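Local atomic coordinates of COBE (Pseudomonas aeruginosa, PDB entry 2W6K), a protein that belongs to the cobalamin (vitamin B12) biosynthetic pathway, where its precise role is not firmly established, and has the fold of the CbiG C-terminal family. Residues V78-L87 / E112-G123; S100-L108 / K125-A136. One frame throughout, in Å; residues are numbered along the deposited sequence. Where two conformers were deposited one is given.

Interaction 1 of 2, residues V78-L87 / E112-G123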
loop_
_atom_site.group_PDB
_atom_site.type_symbol
_atom_site.label_atom_id
_atom_site.label_comp_id
_atom_site.label_asym_id
_atom_site.label_seq_id
_atom_site.Cartn_x
_atom_site.Cartn_y
_atom_site.Cartn_z
ATOM N N VAL A 78 -7.151 7.046 -10.170
ATOM C CA VAL A 78 -5.844 6.425 -10.310
ATOM C C VAL A 78 -5.878 4.950 -9.895
ATOM O O VAL A 78 -5.349 4.094 -10.599
ATOM C CB VAL A 78 -4.733 7.157 -9.500
ATOM C CG1 VAL A 78 -3.458 6.347 -9.518
ATOM C CG2 VAL A 78 -4.487 8.581 -10.064
ATOM N N LEU A 79 -6.478 4.672 -8.743
ATOM C CA LEU A 79 -6.597 3.297 -8.222
ATOM C C LEU A 79 -7.342 2.396 -9.196
ATOM O O LEU A 79 -6.993 1.231 -9.366
ATOM C CB LEU A 79 -7.291 3.295 -6.851
ATOM C CG LEU A 79 -6.551 4.092 -5.745
ATOM C CD1 LEU A 79 -6.973 3.605 -4.357
ATOM C CD2 LEU A 79 -5.008 4.066 -5.870
ATOM N N HIS A 80 -8.348 2.953 -9.865
ATOM C CA HIS A 80 -9.132 2.201 -10.848
ATOM C C HIS A 80 -8.294 1.582 -11.973
ATOM O O HIS A 80 -8.630 0.491 -12.474
ATOM C CB HIS A 80 -10.224 3.082 -11.439
ATOM C CG HIS A 80 -10.994 2.408 -12.526
ATOM N ND1 HIS A 80 -11.909 1.415 -12.272
ATOM C CD2 HIS A 80 -10.963 2.559 -13.871
ATOM C CE1 HIS A 80 -12.417 0.981 -13.413
ATOM N NE2 HIS A 80 -11.859 1.659 -14.400
ATOM N N ASP A 81 -7.220 2.268 -12.375
ATOM C CA ASP A 81 -6.290 1.751 -13.382
ATOM C C ASP A 81 -5.758 0.342 -13.056
ATOM O O ASP A 81 -5.301 -0.366 -13.955
ATOM C CB ASP A 81 -5.105 2.695 -13.563
ATOM C CG ASP A 81 -5.442 3.947 -14.379
ATOM O OD1 ASP A 81 -6.492 3.982 -15.060
ATOM O OD2 ASP A 81 -4.616 4.887 -14.356
ATOM N N TYR A 82 -5.831 -0.054 -11.782
ATOM C CA TYR A 82 -5.208 -1.302 -11.295
ATOM C C TYR A 82 -6.217 -2.431 -11.028
ATOM O O TYR A 82 -5.840 -3.542 -10.647
ATOM C CB TYR A 82 -4.340 -1.002 -10.051
ATOM C CG TYR A 82 -3.154 -0.122 -10.391
ATOM C CD1 TYR A 82 -1.942 -0.691 -10.795
ATOM C CD2 TYR A 82 -3.261 1.272 -10.376
ATOM C CE1 TYR A 82 -0.865 0.091 -11.143
ATOM C CE2 TYR A 82 -2.186 2.071 -10.742
ATOM C CZ TYR A 82 -0.988 1.471 -11.109
ATOM O OH TYR A 82 0.111 2.223 -11.464
ATOM N N GLU A 83 -7.496 -2.147 -11.272
ATOM C CA GLU A 83 -8.568 -3.132 -11.174
ATOM C C GLU A 83 -8.235 -4.516 -11.740
ATOM O O GLU A 83 -8.487 -5.532 -11.074
ATOM C CB GLU A 83 -9.826 -2.608 -11.876
ATOM C CG GLU A 83 -10.734 -1.770 -11.020
ATOM C CD GLU A 83 -11.136 -2.477 -9.736
ATOM O OE1 GLU A 83 -10.964 -1.863 -8.679
ATOM O OE2 GLU A 83 -11.611 -3.633 -9.797
ATOM N N PRO A 84 -7.726 -4.575 -12.993
ATOM C CA PRO A 84 -7.447 -5.866 -13.628
ATOM C C PRO A 84 -6.360 -6.681 -12.940
ATOM O O PRO A 84 -6.203 -7.870 -13.241
ATOM C CB PRO A 84 -6.942 -5.471 -15.030
ATOM C CG PRO A 84 -7.445 -4.104 -15.260
ATOM C CD PRO A 84 -7.463 -3.447 -13.918
ATOM N N ARG A 85 -5.620 -6.040 -12.034
ATOM C CA ARG A 85 -4.469 -6.671 -11.407
ATOM C C ARG A 85 -4.706 -7.034 -9.954
ATOM O O ARG A 85 -3.870 -7.659 -9.343
ATOM C CB ARG A 85 -3.241 -5.775 -11.526
ATOM C CG ARG A 85 -2.778 -5.558 -12.955
ATOM C CD ARG A 85 -1.857 -4.370 -13.041
ATOM N NE ARG A 85 -0.548 -4.668 -12.458
ATOM C CZ ARG A 85 0.462 -3.805 -12.376
ATOM N NH1 ARG A 85 1.607 -4.182 -11.825
ATOM N NH2 ARG A 85 0.334 -2.573 -12.840
ATOM N N LEU A 86 -5.861 -6.661 -9.412
ATOM C CA LEU A 86 -6.141 -6.915 -8.000
ATOM C C LEU A 86 -6.346 -8.386 -7.687
ATOM O O LEU A 86 -6.793 -9.175 -8.535
ATOM C CB LEU A 86 -7.362 -6.097 -7.533
ATOM C CG LEU A 86 -7.186 -4.595 -7.788
ATOM C CD1 LEU A 86 -8.398 -3.848 -7.238
ATOM C CD2 LEU A 86 -5.893 -4.003 -7.228
ATOM N N LEU A 87 -6.046 -8.751 -6.449
ATOM C CA LEU A 87 -6.138 -10.149 -6.027
ATOM C C LEU A 87 -7.333 -10.431 -5.109
ATOM O O LEU A 87 -7.813 -11.576 -5.046
ATOM C CB LEU A 87 -4.826 -10.601 -5.347
ATOM C CG LEU A 87 -3.493 -10.474 -6.098
ATOM C CD1 LEU A 87 -2.282 -11.009 -5.276
ATOM C CD2 LEU A 87 -3.548 -11.136 -7.527
ATOM N N GLU A 112 4.448 2.161 -8.462
ATOM C CA GLU A 112 4.743 2.446 -9.890
ATOM C C GLU A 112 5.045 3.911 -10.125
ATOM O O GLU A 112 5.876 4.232 -10.983
ATOM C CB GLU A 112 3.618 1.951 -10.807
ATOM C CG GLU A 112 3.476 0.439 -10.759
ATOM C CD GLU A 112 2.675 -0.150 -11.907
ATOM O OE1 GLU A 112 1.912 0.600 -12.541
ATOM O OE2 GLU A 112 2.807 -1.379 -12.126
ATOM N N ARG A 113 4.373 4.799 -9.383
ATOM C CA ARG A 113 4.626 6.243 -9.468
ATOM C C ARG A 113 5.953 6.704 -8.923
ATOM O O ARG A 113 6.605 7.561 -9.546
ATOM C CB ARG A 113 3.488 7.048 -8.825
ATOM C CG ARG A 113 2.356 7.106 -9.759
ATOM C CD ARG A 113 1.013 7.385 -9.169
ATOM N NE ARG A 113 0.104 7.374 -10.301
ATOM C CZ ARG A 113 -0.307 6.277 -10.931
ATOM N NH1 ARG A 113 -1.101 6.395 -11.980
ATOM N NH2 ARG A 113 0.067 5.063 -10.517
ATOM N N LEU A 114 6.344 6.178 -7.760
ATOM C CA LEU A 114 7.656 6.462 -7.199
ATOM C C LEU A 114 8.754 5.768 -7.984
ATOM O O LEU A 114 9.852 6.334 -8.131
ATOM C CB LEU A 114 7.739 6.064 -5.712
ATOM C CG LEU A 114 6.812 6.826 -4.768
ATOM C CD1 LEU A 114 6.802 6.171 -3.358
ATOM C CD2 LEU A 114 7.130 8.337 -4.705
ATOM N N GLY A 115 8.478 4.556 -8.471
ATOM C CA GLY A 115 9.509 3.701 -9.089
ATOM C C GLY A 115 9.688 3.826 -10.584
ATOM O O GLY A 115 10.790 3.583 -11.094
ATOM N N GLY A 116 8.625 4.214 -11.281
ATOM C CA GLY A 116 8.687 4.481 -12.721
ATOM C C GLY A 116 8.749 3.233 -13.570
ATOM O O GLY A 116 9.265 3.256 -14.708
ATOM N N GLY A 117 8.229 2.134 -13.026
ATOM C CA GLY A 117 8.152 0.881 -13.758
ATOM C C GLY A 117 7.102 0.012 -13.101
ATOM O O GLY A 117 6.436 0.446 -12.147
ATOM N N ARG A 118 7.000 -1.226 -13.567
ATOM C CA ARG A 118 5.970 -2.157 -13.109
ATOM C C ARG A 118 6.203 -2.594 -11.676
ATOM O O ARG A 118 7.326 -2.896 -11.277
ATOM C CB ARG A 118 5.959 -3.384 -14.034
ATOM C CG ARG A 118 5.220 -4.600 -13.514
ATOM C CD ARG A 118 4.808 -5.463 -14.686
ATOM N NE ARG A 118 3.540 -5.001 -15.249
ATOM C CZ ARG A 118 2.398 -5.673 -15.166
ATOM N NH1 ARG A 118 2.360 -6.852 -14.558
ATOM N NH2 ARG A 118 1.293 -5.171 -15.708
ATOM N N ALA A 119 5.126 -2.605 -10.896
ATOM C CA ALA A 119 5.187 -3.167 -9.560
ATOM C C ALA A 119 4.318 -4.438 -9.475
ATOM O O ALA A 119 3.444 -4.667 -10.330
ATOM C CB ALA A 119 4.758 -2.128 -8.523
ATOM N N ASP A 120 4.594 -5.260 -8.468
ATOM C CA ASP A 120 3.846 -6.495 -8.230
ATOM C C ASP A 120 3.458 -6.548 -6.760
ATOM O O ASP A 120 4.225 -6.139 -5.873
ATOM C CB ASP A 120 4.711 -7.719 -8.594
ATOM C CG ASP A 120 4.611 -8.117 -10.065
ATOM O OD1 ASP A 120 3.875 -7.480 -10.854
ATOM O OD2 ASP A 120 5.275 -9.109 -10.429
ATOM N N LEU A 121 2.276 -7.079 -6.477
ATOM C CA LEU A 121 1.947 -7.351 -5.099
ATOM C C LEU A 121 2.737 -8.544 -4.609
ATOM O O LEU A 121 2.934 -9.500 -5.352
ATOM C CB LEU A 121 0.465 -7.662 -4.993
ATOM C CG LEU A 121 -0.455 -6.465 -5.265
ATOM C CD1 LEU A 121 -1.863 -6.921 -5.637
ATOM C CD2 LEU A 121 -0.477 -5.582 -4.029
ATOM N N LEU A 122 3.167 -8.489 -3.356
ATOM C CA LEU A 122 3.892 -9.620 -2.722
ATOM C C LEU A 122 2.965 -10.791 -2.473
ATOM O O LEU A 122 3.388 -11.967 -2.426
ATOM C CB LEU A 122 4.518 -9.142 -1.413
ATOM C CG LEU A 122 5.858 -8.431 -1.595
ATOM C CD1 LEU A 122 5.707 -7.102 -2.271
ATOM C CD2 LEU A 122 6.442 -8.287 -0.209
ATOM N N GLY A 123 1.678 -10.483 -2.335
ATOM C CA GLY A 123 0.675 -11.489 -2.044
ATOM C C GLY A 123 -0.658 -10.821 -1.890
ATOM O O GLY A 123 -0.744 -9.588 -1.897
HETATM O O HOH W 1 -2.213 4.110 -13.847
#

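Interaction 2 of 2, residues S100-L108 / K125-A136. With SO4 (sulfate ion), chain B.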
loop_
_atom_site.group_PDB
_atom_site.type_symbol
_atom_site.label_atom_id
_atom_site.label_comp_id
_atom_site.label_asym_id
_atom_site.label_seq_id
_atom_site.Cartn_x
_atom_site.Cartn_y
_atom_site.Cartn_z
ATOM N N SER A 100 -11.969 -1.914 -6.158
ATOM C CA SER A 100 -12.254 -3.229 -5.528
ATOM C C SER A 100 -11.369 -3.576 -4.329
ATOM O O SER A 100 -11.685 -4.464 -3.549
ATOM C CB SER A 100 -12.164 -4.361 -6.563
ATOM O OG SER A 100 -13.205 -4.198 -7.528
ATOM N N SER A 101 -10.218 -2.932 -4.224
ATOM C CA SER A 101 -9.368 -3.122 -3.033
ATOM C C SER A 101 -8.498 -1.929 -2.884
ATOM O O SER A 101 -7.590 -1.742 -3.695
ATOM C CB SER A 101 -8.494 -4.380 -3.100
ATOM O OG SER A 101 -7.619 -4.380 -1.969
ATOM N N VAL A 102 -8.766 -1.109 -1.868
ATOM C CA VAL A 102 -7.972 0.088 -1.632
ATOM C C VAL A 102 -6.542 -0.305 -1.312
ATOM O O VAL A 102 -5.612 0.313 -1.823
ATOM C CB VAL A 102 -8.577 0.984 -0.517
ATOM C CG1 VAL A 102 -7.584 2.041 -0.048
ATOM C CG2 VAL A 102 -9.868 1.603 -1.021
ATOM N N ALA A 103 -6.370 -1.301 -0.447
ATOM C CA ALA A 103 -4.996 -1.664 -0.024
ATOM C C ALA A 103 -4.164 -2.135 -1.209
ATOM O O ALA A 103 -3.017 -1.720 -1.395
ATOM C CB ALA A 103 -5.045 -2.740 1.048
ATOM N N GLU A 104 -4.721 -3.047 -1.999
ATOM C CA GLU A 104 -3.973 -3.618 -3.118
ATOM C C GLU A 104 -3.721 -2.571 -4.224
ATOM O O GLU A 104 -2.596 -2.414 -4.699
ATOM C CB GLU A 104 -4.701 -4.843 -3.660
ATOM C CG GLU A 104 -4.684 -5.956 -2.655
ATOM C CD GLU A 104 -5.344 -7.248 -3.111
ATOM O OE1 GLU A 104 -5.986 -7.251 -4.170
ATOM O OE2 GLU A 104 -5.224 -8.249 -2.351
ATOM N N ALA A 105 -4.761 -1.835 -4.585
ATOM C CA ALA A 105 -4.629 -0.819 -5.651
ATOM C C ALA A 105 -3.722 0.311 -5.253
ATOM O O ALA A 105 -2.932 0.751 -6.078
ATOM C CB ALA A 105 -5.992 -0.281 -6.084
ATOM N N ALA A 106 -3.792 0.757 -3.991
ATOM C CA ALA A 106 -2.961 1.905 -3.556
ATOM C C ALA A 106 -1.481 1.504 -3.494
ATOM O O ALA A 106 -0.590 2.284 -3.872
ATOM C CB ALA A 106 -3.436 2.489 -2.232
ATOM N N ALA A 107 -1.232 0.273 -3.068
ATOM C CA ALA A 107 0.134 -0.245 -3.014
ATOM C C ALA A 107 0.766 -0.262 -4.414
ATOM O O ALA A 107 1.865 0.272 -4.606
ATOM C CB ALA A 107 0.174 -1.635 -2.346
ATOM N N LEU A 108 0.070 -0.860 -5.384
ATOM C CA LEU A 108 0.565 -0.938 -6.739
ATOM C C LEU A 108 0.761 0.465 -7.318
ATOM O O LEU A 108 1.819 0.756 -7.898
ATOM C CB LEU A 108 -0.415 -1.734 -7.595
ATOM C CG LEU A 108 -0.391 -3.245 -7.380
ATOM C CD1 LEU A 108 -1.588 -3.847 -8.101
ATOM C CD2 LEU A 108 0.941 -3.816 -7.901
ATOM N N LYS A 125 -3.816 -9.257 0.030
ATOM C CA LYS A 125 -3.858 -8.401 1.228
ATOM C C LYS A 125 -4.159 -9.237 2.456
ATOM O O LYS A 125 -4.835 -10.282 2.362
ATOM C CB LYS A 125 -4.936 -7.352 1.063
ATOM C CG LYS A 125 -6.324 -7.926 1.219
ATOM C CD LYS A 125 -7.379 -6.979 0.717
ATOM C CE LYS A 125 -8.733 -7.563 1.002
ATOM N NZ LYS A 125 -9.786 -6.922 0.186
ATOM N N ARG A 126 -3.648 -8.787 3.599
ATOM C CA ARG A 126 -4.003 -9.366 4.906
ATOM C C ARG A 126 -5.088 -8.487 5.539
ATOM O O ARG A 126 -5.012 -7.242 5.525
ATOM C CB ARG A 126 -2.764 -9.493 5.785
ATOM C CG ARG A 126 -3.027 -10.098 7.180
ATOM C CD ARG A 126 -1.719 -10.315 7.950
ATOM N NE ARG A 126 -1.955 -10.987 9.230
ATOM C CZ ARG A 126 -2.079 -12.304 9.399
ATOM N NH1 ARG A 126 -2.002 -13.138 8.367
ATOM N NH2 ARG A 126 -2.295 -12.791 10.623
ATOM N N SER A 127 -6.111 -9.130 6.089
ATOM C CA SER A 127 -7.294 -8.416 6.548
ATOM C C SER A 127 -7.688 -8.818 7.969
ATOM O O SER A 127 -7.515 -9.986 8.361
ATOM C CB SER A 127 -8.465 -8.749 5.619
ATOM O OG SER A 127 -8.173 -8.347 4.290
ATOM N N ASP A 128 -8.148 -7.840 8.745
ATOM C CA ASP A 128 -9.011 -8.135 9.900
ATOM C C ASP A 128 -10.332 -7.415 9.713
ATOM O O ASP A 128 -10.672 -6.992 8.610
ATOM C CB ASP A 128 -8.314 -7.894 11.245
ATOM C CG ASP A 128 -7.851 -6.455 11.440
ATOM O OD1 ASP A 128 -8.522 -5.556 10.941
ATOM O OD2 ASP A 128 -6.815 -6.251 12.113
ATOM N N ASP A 129 -11.116 -7.264 10.771
ATOM C CA ASP A 129 -12.435 -6.686 10.581
ATOM C C ASP A 129 -12.431 -5.131 10.501
ATOM O O ASP A 129 -13.392 -4.492 10.019
ATOM C CB ASP A 129 -13.350 -7.323 11.626
ATOM C CG ASP A 129 -13.124 -8.845 11.710
ATOM O OD1 ASP A 129 -13.654 -9.582 10.849
ATOM O OD2 ASP A 129 -12.361 -9.313 12.593
ATOM N N ARG A 130 -11.286 -4.531 10.842
ATOM C CA ARG A 130 -11.195 -3.091 10.770
ATOM C C ARG A 130 -10.258 -2.575 9.674
ATOM O O ARG A 130 -10.436 -1.463 9.203
ATOM C CB ARG A 130 -10.927 -2.468 12.147
ATOM C CG ARG A 130 -12.058 -2.738 13.179
ATOM C CD ARG A 130 -13.246 -1.783 13.016
ATOM N NE ARG A 130 -14.467 -2.247 13.684
ATOM C CZ ARG A 130 -15.646 -2.404 13.085
ATOM N NH1 ARG A 130 -15.798 -2.129 11.796
ATOM N NH2 ARG A 130 -16.693 -2.825 13.781
ATOM N N ALA A 131 -9.318 -3.398 9.209
ATOM C CA ALA A 131 -8.348 -2.904 8.205
ATOM C C ALA A 131 -7.809 -3.989 7.278
ATOM O O ALA A 131 -7.839 -5.173 7.597
ATOM C CB ALA A 131 -7.195 -2.230 8.927
ATOM N N SER A 132 -7.256 -3.573 6.129
ATOM C CA SER A 132 -6.587 -4.497 5.233
ATOM C C SER A 132 -5.267 -3.844 4.836
ATOM O O SER A 132 -5.225 -2.633 4.652
ATOM C CB SER A 132 -7.381 -4.736 3.950
ATOM O OG SER A 132 -8.375 -5.748 4.152
ATOM N N ILE A 133 -4.230 -4.657 4.709
ATOM C CA ILE A 133 -2.929 -4.141 4.286
ATOM C C ILE A 133 -2.352 -5.001 3.156
ATOM O O ILE A 133 -2.428 -6.243 3.183
ATOM C CB ILE A 133 -1.945 -4.013 5.484
ATOM C CG1 ILE A 133 -2.534 -3.032 6.525
ATOM C CG2 ILE A 133 -0.560 -3.563 4.998
ATOM C CD1 ILE A 133 -1.623 -2.595 7.638
ATOM N N ALA A 134 -1.820 -4.351 2.124
ATOM C CA ALA A 134 -1.143 -5.093 1.052
ATOM C C ALA A 134 0.244 -4.516 0.821
ATOM O O ALA A 134 0.485 -3.349 1.082
ATOM C CB ALA A 134 -1.940 -5.052 -0.240
ATOM N N LEU A 135 1.113 -5.329 0.266
ATOM C CA LEU A 135 2.502 -4.896 0.014
ATOM C C LEU A 135 2.824 -5.001 -1.459
ATOM O O LEU A 135 2.481 -5.983 -2.104
ATOM C CB LEU A 135 3.495 -5.744 0.834
ATOM C CG LEU A 135 3.267 -5.826 2.350
ATOM C CD1 LEU A 135 4.271 -6.838 2.942
ATOM C CD2 LEU A 135 3.442 -4.444 2.960
ATOM N N ALA A 136 3.487 -3.983 -1.993
ATOM C CA ALA A 136 3.911 -4.026 -3.388
ATOM C C ALA A 136 5.381 -3.684 -3.477
ATOM O O ALA A 136 5.901 -2.870 -2.710
ATOM C CB ALA A 136 3.078 -3.063 -4.263
HETATM S S SO4 B . -9.551 -2.934 1.037
HETATM O O1 SO4 B . -10.318 -3.401 2.237
HETATM O O2 SO4 B . -10.362 -1.984 0.288
HETATM O O3 SO4 B . -9.277 -4.094 0.216
HETATM O O4 SO4 B . -8.342 -2.310 1.490
#

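Interaction 1 of 2, residues V78-L87 / E112-G123
Tyr82, Arg85 and Glu112 form the polar centre of this contact, in which the turn after helix 76-80 meets the C-terminal end of helix 102-115 and the edge strand 119-127 of the mixed five-stranded sheet in this alpha/beta fold. The Tyr82 hydroxyl donates to Glu112 OE1 at 2.7 Å, from above the carboxylate plane. It also accepts from Arg113 NH2, itself bonded to Ala109 O, and two successive residues near the helix end thus hold the buried phenol. The other carboxylate oxygen, Glu112 OE2, is gripped three times: Arg85, its chain bent at chi3 (73°) toward it, offers NH1 and NH2 end-on as a salt bridge, with NH2 at 2.8 Å, while the backbone N of Ala119 takes the anti lone pair, nearly straight (170°). Glu112 thereby ties the helix end to the strand that follows the loop of Gly116 and Gly117.

Toward solvent the packing thins. Arg118 lays its guanidinium flat over that of Arg85, planes 11° apart, a stack of like charges that the carboxylate at the edge of Arg85 probably makes tolerable. Stack and salt bridge belong to one of two modelled Arg85 conformers and are less certain than the Ala119 N bond. At the far end Leu87 and Leu121 meet tip to tip. A water bridges Asp81 OD2 and Arg113 NH1, and Val78 CG1 sits over the Arg113 guanidinium, 3.4 Å from NH1.

Interaction 2 of 2, residues S100-L108 / K125-A136
Ala103 and Ala107, one helical turn apart on helix 102-115, press their methyl groups against strand 131-136, and the alanines at the middle of the interface let the backbones come close: the axes of the short segments approach to 6.7 Å, at 29° to each other. The bumps alternate. Ala103 CB rests on the carbonyl of Ser132, 3.6 Å from its O, and Ala107 CB lies over Ala134 O; in return Ala134 CB nestles against Ala103 O and Glu104 CG, and Ala136 CB comes within 3.6 Å of Ala107 O. At the end of the seam Leu108 CD2 comes to 4.3 Å from Ala136 CB.

Beside this alanine seam the longer side chains of Glu104 and Lys125 cross at about a right angle. Extended beyond CG, Glu104 runs past the Ala134 methyl and accepts the backbone N-H of Lys125 on the anti lone pair of OE2; Ser88 OG is a second partner of this oxygen. Lys125 has CG between its backbone N and carbonyl carbon (chi1 74°), from where its straight chain passes Ser101 and brings NZ to both Ser88 O and a sulfate.

The sulfate, probably from the crystallisation liquor, fills the hollow at the helix N-terminus. Ser101, the N-cap, accepts from Glu104 N and donates through OG to sulfate O3, which Lys125 NZ also binds; the backbone N of Val102 and of Ala103 hold O2 and O4. Such ions often mark pockets, and a second sulfate lies near Lys125, but no natural ligand is identified here.

Helix 102-115 covers one face of strand 131-138 and helix 24-37 the other, through Ile133 and Leu135; Val102 and Ala106 extend the first packing to strand 47-51.

How the interactions relate
The two interactions lie with their centres about 12 Å apart and share helix 102-115 and strand 119-127. Their segments alternate along the chain, 78-87, 100-108, 112-123 and 125-136, so interaction 2 takes the start of the helix and interaction 1 its end. Both reach the same mixed sheet, through its neighbouring strands 119-127 and 131-138. They also touch directly: Glu83 OE1 and Leu87 N probably hydrogen-bond to Ser100 N and Glu104 OE1, and Leu121 packs on the backbone of Leu135. Interaction 1 is a surface contact and interaction 2 a buried one; interaction 2 seats the start of the helix on the sheet, while interaction 1 ties its end, and the strand after it, to segment 78-87.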